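Local coordinates for uncharacterized protein (Leptospirillum rubarum, PDB 3O2I) that is of unknown function but forms a two-chain assembly in which a beta-sheet is extended from one subunit to the other, at residues 41-45 with 90-95. Sequence-based numbering, arbitrary orientation.
Sequences VRIYL and VEAGGL
One face of the Tyr44 ring is covered by Leu95, whose CB stands 3.9 Å from the ring centroid and 20° off the ring normal, a CH-pi contact displaced toward the hydroxyl end of the ring. CD1 of the same leucine reaches CE1 of Tyr44 at 3.8 Å, and the two side chains run roughly at right angles. Beside them, Gly94 passes obliquely to the ring, its CA 4.0 Å from Tyr44 CD2. Gly94, with backbone angles that favour glycine, belongs to the loop that lifts the chain off strand 41-47 and over the tyrosine.

Before that departure the segments form a short antiparallel ladder. Ala92 N donates to Tyr44 O at 2.8 Å, and Leu45 and Glu91 follow as a non-hydrogen-bonded pair. Where the chains begin to diverge, a water accepts from Tyr44 N and lies within hydrogen-bonding distance of Ala92 O, to which it probably donates. Leu45 CD2 packs on Glu91 CB at 3.9 Å. With CG anti to the backbone N (chi1 -177°) and the chain extended beyond it, Glu91 lays its carboxylate beside Ile43, OE2 lying 3.6 Å from Ile43 CG2. A second water sits between that oxygen and Arg42 O and may donate to either.

Strand 41-47 is the middle strand of this antiparallel sheet, hydrogen-bonded on its other edge to strand 28-35. Ile43 and Leu45 pack against helix 72-87, whereas Tyr44 and Ala92 meet Ile29 of the second subunit. Leu95, already past the loop, joins a parallel ladder with a strand of that subunit, so the sheet continues across the dimer interface.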
# COMPACT_ATOMS: atom_id res chain seq x y z
N VAL B 41 9.70 6.38 7.66
CA VAL B 41 8.48 5.93 8.32
C VAL B 41 7.34 5.85 7.32
O VAL B 41 7.05 6.83 6.63
CB VAL B 41 8.08 6.87 9.47
CG1 VAL B 41 6.85 6.34 10.18
CG2 VAL B 41 9.23 7.02 10.44
N ARG B 42 6.71 4.69 7.23
CA ARG B 42 5.54 4.54 6.38
C ARG B 42 4.31 4.16 7.21
O ARG B 42 4.31 3.15 7.92
CB ARG B 42 5.79 3.53 5.26
CG ARG B 42 6.60 4.10 4.10
CD ARG B 42 7.02 3.06 3.07
NE ARG B 42 7.94 3.66 2.11
CZ ARG B 42 7.57 4.27 0.99
NH1 ARG B 42 8.49 4.81 0.19
NH2 ARG B 42 6.29 4.34 0.65
N ILE B 43 3.28 4.99 7.12
CA ILE B 43 2.03 4.74 7.82
C ILE B 43 0.95 4.52 6.78
O ILE B 43 0.76 5.36 5.89
CB ILE B 43 1.59 5.93 8.68
CG1 ILE B 43 2.74 6.44 9.54
CG2 ILE B 43 0.39 5.54 9.55
CD1 ILE B 43 2.82 5.78 10.90
N TYR B 44 0.25 3.40 6.89
CA TYR B 44 -0.82 3.08 5.95
C TYR B 44 -2.13 3.15 6.69
O TYR B 44 -2.35 2.39 7.63
CB TYR B 44 -0.62 1.67 5.37
CG TYR B 44 0.65 1.54 4.55
CD1 TYR B 44 0.68 1.92 3.22
CD2 TYR B 44 1.82 1.07 5.12
CE1 TYR B 44 1.83 1.82 2.47
CE2 TYR B 44 2.99 0.95 4.37
CZ TYR B 44 2.99 1.34 3.05
OH TYR B 44 4.13 1.23 2.29
N LEU B 45 -3.01 4.06 6.27
CA LEU B 45 -4.34 4.19 6.86
C LEU B 45 -5.42 3.73 5.88
O LEU B 45 -5.29 3.90 4.67
CB LEU B 45 -4.62 5.64 7.24
CG LEU B 45 -3.62 6.32 8.19
CD1 LEU B 45 -4.15 7.72 8.53
CD2 LEU B 45 -3.43 5.50 9.45
N VAL B 90 -8.50 3.68 9.92
CA VAL B 90 -7.95 2.60 10.72
C VAL B 90 -6.54 2.34 10.20
O VAL B 90 -6.33 2.30 8.99
CB VAL B 90 -8.82 1.31 10.68
CG1 VAL B 90 -10.24 1.64 11.09
CG2 VAL B 90 -8.83 0.70 9.30
N GLU B 91 -5.58 2.21 11.11
CA GLU B 91 -4.20 2.02 10.69
C GLU B 91 -3.96 0.56 10.33
O GLU B 91 -4.33 -0.33 11.09
CB GLU B 91 -3.22 2.44 11.78
CG GLU B 91 -1.75 2.31 11.36
CD GLU B 91 -0.79 2.80 12.43
OE1 GLU B 91 -1.23 3.01 13.58
OE2 GLU B 91 0.41 2.96 12.11
N ALA B 92 -3.36 0.34 9.17
CA ALA B 92 -2.99 -1.01 8.74
C ALA B 92 -1.64 -1.36 9.34
O ALA B 92 -0.88 -0.46 9.73
CB ALA B 92 -2.93 -1.08 7.23
N GLY B 93 -1.34 -2.65 9.42
CA GLY B 93 -0.08 -3.11 9.97
C GLY B 93 1.12 -2.94 9.05
O GLY B 93 2.27 -3.00 9.50
N GLY B 94 0.86 -2.72 7.76
CA GLY B 94 1.94 -2.58 6.80
C GLY B 94 1.54 -3.08 5.43
O GLY B 94 0.40 -3.48 5.20
N LEU B 95 2.50 -3.05 4.51
CA LEU B 95 2.23 -3.41 3.12
C LEU B 95 3.35 -4.30 2.60
O LEU B 95 4.53 -4.05 2.86
CB LEU B 95 2.11 -2.16 2.25
CG LEU B 95 1.78 -2.34 0.75
CD1 LEU B 95 1.17 -1.08 0.16
CD2 LEU B 95 3.03 -2.75 -0.05
O HOH W 1 2.67 1.66 10.36
O HOH W 2 0.87 1.62 8.73